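PDB 5K8R: protocadherin gamma-B3 from Homo sapiens, which is a potential calcium-dependent cell-adhesion protein that may help establish and maintain specific neuronal connections in the brain, seen here as its first four extracellular cadherin repeats. Local coordinates for residues V211-M216 with K233-D238. Numbering follows the deposited sequence.
With CA (calcium ion), chain H.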
ATOM      1  N   VAL A 211      -7.305   6.790  15.862  1.00 42.60           N
ATOM      2  CA  VAL A 211      -7.866   6.845  17.207  1.00 35.85           C
ATOM      3  C   VAL A 211      -7.990   8.307  17.613  1.00 40.96           C
ATOM      4  O   VAL A 211      -6.978   9.007  17.738  1.00 47.51           O
ATOM      5  CB  VAL A 211      -7.008   6.076  18.225  1.00 39.75           C
ATOM      6  CG1 VAL A 211      -7.496   6.350  19.639  1.00 35.91           C
ATOM      7  CG2 VAL A 211      -7.039   4.584  17.927  1.00 46.71           C
ATOM      8  N   PHE A 212      -9.222   8.763  17.820  1.00 34.65           N
ATOM      9  CA  PHE A 212      -9.445  10.123  18.288  1.00 32.88           C
ATOM     10  C   PHE A 212      -9.026  10.258  19.746  1.00 41.47           C
ATOM     11  O   PHE A 212      -9.217   9.343  20.553  1.00 43.69           O
ATOM     12  CB  PHE A 212     -10.914  10.513  18.134  1.00 42.34           C
ATOM     13  CG  PHE A 212     -11.273  10.999  16.761  1.00 42.94           C
ATOM     14  CD1 PHE A 212     -10.887  12.262  16.339  1.00 40.04           C
ATOM     15  CD2 PHE A 212     -12.007  10.204  15.897  1.00 40.51           C
ATOM     16  CE1 PHE A 212     -11.218  12.717  15.077  1.00 41.25           C
ATOM     17  CE2 PHE A 212     -12.341  10.654  14.635  1.00 38.25           C
ATOM     18  CZ  PHE A 212     -11.948  11.914  14.226  1.00 33.83           C
ATOM     19  N   THR A 213      -8.451  11.416  20.081  1.00 42.37           N
ATOM     20  CA  THR A 213      -8.049  11.666  21.460  1.00 41.03           C
ATOM     21  C   THR A 213      -9.255  11.797  22.382  1.00 46.34           C
ATOM     22  O   THR A 213      -9.142  11.544  23.587  1.00 53.46           O
ATOM     23  CB  THR A 213      -7.187  12.927  21.537  1.00 40.72           C
ATOM     24  OG1 THR A 213      -7.970  14.067  21.164  1.00 43.08           O
ATOM     25  CG2 THR A 213      -5.998  12.810  20.600  1.00 35.65           C
ATOM     26  N   GLN A 214     -10.406  12.194  21.842  1.00 41.47           N
ATOM     27  CA  GLN A 214     -11.637  12.306  22.607  1.00 39.77           C
ATOM     28  C   GLN A 214     -12.798  11.814  21.760  1.00 39.12           C
ATOM     29  O   GLN A 214     -12.835  12.054  20.549  1.00 42.99           O
ATOM     30  CB  GLN A 214     -11.905  13.752  23.052  1.00 48.09           C
ATOM     31  CG  GLN A 214     -10.813  14.374  23.905  1.00 52.96           C
ATOM     32  CD  GLN A 214     -11.114  15.815  24.267  1.00 50.60           C
ATOM     33  OE1 GLN A 214     -12.233  16.292  24.078  1.00 51.64           O
ATOM     34  NE2 GLN A 214     -10.114  16.516  24.786  1.00 53.34           N
ATOM     35  N   ASP A 215     -13.742  11.124  22.397  1.00 48.52           N
ATOM     36  CA  ASP A 215     -14.978  10.736  21.732  1.00 49.06           C
ATOM     37  C   ASP A 215     -15.991  11.870  21.673  1.00 52.85           C
ATOM     38  O   ASP A 215     -17.064  11.694  21.088  1.00 59.07           O
ATOM     39  CB  ASP A 215     -15.599   9.523  22.431  1.00 52.24           C
ATOM     40  CG  ASP A 215     -14.771   8.266  22.263  1.00 77.59           C
ATOM     41  OD1 ASP A 215     -14.129   8.114  21.201  1.00 86.11           O
ATOM     42  OD2 ASP A 215     -14.762   7.429  23.190  1.00 88.93           O
ATOM     43  N   MET A 216     -15.673  13.023  22.259  1.00 52.99           N
ATOM     44  CA  MET A 216     -16.569  14.172  22.261  1.00 34.85           C
ATOM     45  C   MET A 216     -15.747  15.425  22.517  1.00 37.86           C
ATOM     46  O   MET A 216     -15.020  15.497  23.513  1.00 41.09           O
ATOM     47  CB  MET A 216     -17.662  14.020  23.326  1.00 41.14           C
ATOM     48  CG  MET A 216     -18.394  15.312  23.658  1.00 56.50           C
ATOM     49  SD  MET A 216     -19.370  15.955  22.285  1.00 57.91           S
ATOM     50  CE  MET A 216     -20.644  14.703  22.159  1.00 51.10           C
ATOM     51  N   LYS A 233     -10.266  21.961  17.770  1.00 45.08           N
ATOM     52  CA  LYS A 233      -9.402  21.204  16.868  1.00 40.04           C
ATOM     53  C   LYS A 233      -9.434  19.740  17.274  1.00 39.78           C
ATOM     54  O   LYS A 233      -8.962  19.392  18.359  1.00 45.53           O
ATOM     55  CB  LYS A 233      -7.966  21.733  16.897  1.00 43.36           C
ATOM     56  CG  LYS A 233      -7.018  20.958  15.996  1.00 46.77           C
ATOM     57  CD  LYS A 233      -5.596  21.480  16.108  1.00 62.81           C
ATOM     58  CE  LYS A 233      -4.626  20.656  15.272  1.00 70.48           C
ATOM     59  NZ  LYS A 233      -3.226  21.149  15.413  1.00 81.52           N
ATOM     60  N   VAL A 234      -9.983  18.890  16.409  1.00 37.62           N
ATOM     61  CA  VAL A 234      -9.975  17.459  16.678  1.00 38.79           C
ATOM     62  C   VAL A 234      -8.596  16.886  16.366  1.00 44.31           C
ATOM     63  O   VAL A 234      -7.756  17.513  15.715  1.00 56.00           O
ATOM     64  CB  VAL A 234     -11.074  16.739  15.881  1.00 39.48           C
ATOM     65  CG1 VAL A 234     -12.426  17.397  16.131  1.00 32.63           C
ATOM     66  CG2 VAL A 234     -10.743  16.724  14.400  1.00 41.59           C
ATOM     67  N   MET A 235      -8.361  15.669  16.848  1.00 53.10           N
ATOM     68  CA  MET A 235      -7.060  15.034  16.702  1.00 51.21           C
ATOM     69  C   MET A 235      -7.238  13.524  16.675  1.00 45.71           C
ATOM     70  O   MET A 235      -7.914  12.960  17.541  1.00 45.28           O
ATOM     71  CB  MET A 235      -6.119  15.435  17.845  1.00 51.72           C
ATOM     72  CG  MET A 235      -4.735  14.796  17.770  1.00 68.30           C
ATOM     73  SD  MET A 235      -3.742  15.431  16.405  1.00 79.14           S
ATOM     74  CE  MET A 235      -2.206  14.556  16.688  1.00 80.58           C
ATOM     75  N   ALA A 236      -6.625  12.883  15.682  1.00 41.68           N
ATOM     76  CA  ALA A 236      -6.614  11.434  15.552  1.00 39.64           C
ATOM     77  C   ALA A 236      -5.175  10.965  15.404  1.00 46.03           C
ATOM     78  O   ALA A 236      -4.372  11.608  14.721  1.00 60.42           O
ATOM     79  CB  ALA A 236      -7.448  10.964  14.352  1.00 31.99           C
ATOM     80  N   ILE A 237      -4.852   9.846  16.049  1.00 42.86           N
ATOM     81  CA  ILE A 237      -3.500   9.301  16.069  1.00 46.83           C
ATOM     82  C   ILE A 237      -3.508   7.960  15.351  1.00 43.84           C
ATOM     83  O   ILE A 237      -4.389   7.126  15.591  1.00 44.31           O
ATOM     84  CB  ILE A 237      -2.973   9.149  17.509  1.00 47.30           C
ATOM     85  CG1 ILE A 237      -3.014  10.495  18.235  1.00 40.63           C
ATOM     86  CG2 ILE A 237      -1.562   8.580  17.509  1.00 62.06           C
ATOM     87  CD1 ILE A 237      -2.543  10.430  19.670  1.00 49.24           C
ATOM     88  N   ASP A 238      -2.530   7.755  14.469  1.00 44.68           N
ATOM     89  CA  ASP A 238      -2.377   6.507  13.731  1.00 37.94           C
ATOM     90  C   ASP A 238      -0.952   6.014  13.923  1.00 47.79           C
ATOM     91  O   ASP A 238      -0.000   6.702  13.538  1.00 53.65           O
ATOM     92  CB  ASP A 238      -2.694   6.701  12.245  1.00 40.50           C
ATOM     93  CG  ASP A 238      -3.039   5.402  11.543  1.00 45.38           C
ATOM     94  OD1 ASP A 238      -2.364   4.382  11.797  1.00 44.42           O
ATOM     95  OD2 ASP A 238      -3.993   5.402  10.736  1.00 53.83           O
TER
HETATM   96 CA    CA H 507      -3.445   3.211   9.893  1.00 42.80          CA
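Val211 and Ile237 face each other as an antiparallel hydrogen-bonded pair, Val211 N giving to Ile237 O at 2.9 Å and Ile237 N to Val211 O at 2.8 Å. The pairing illustrates how a short edge strand joins a beta-sandwich through its backbone while one aromatic side chain enters the core. One step on, Phe212 and Ala236 form a non-hydrogen-bonded pair, beyond which Thr213 N hydrogen-bonds Met235 O at 3.0 Å. That oxygen also receives the CA-H of Phe212 (Phe212 CA to Met235 O 3.3 Å) and a weak hydrogen bond from Tyr217 OH. Beyond the paired strands, the exposed side chains of Thr213 and Met235 cross obliquely, Thr213 CG2 lying 3.7 Å from Met235 CG. On the face of Phe212 and Ala236, the Phe212 ring takes Ala236 CB over one face, offset toward the rim. At the ring's edge, Phe212 CE1 meets Val234 CG2 at 4.1 Å. An alanine at Phe212 would probably leave Ala236 CB and Val234 CG2 without the ring that packs on them, opening a gap in the core. Further out, Thr213 OG1 and Tyr217 OH are hydrogen-bonded, while Asp238 grips calcium through both carboxylate oxygens, in a site between the second and third cadherin repeats shared with Asn206, Asn208, Asp240, Asn244 and Asp293. Strand 211-212 edges the sheet beside strand 230-237, and Phe212 reaches across the sandwich to Cys301 of strand 298-308 and to Val289 and Ala291 of strand 284-292.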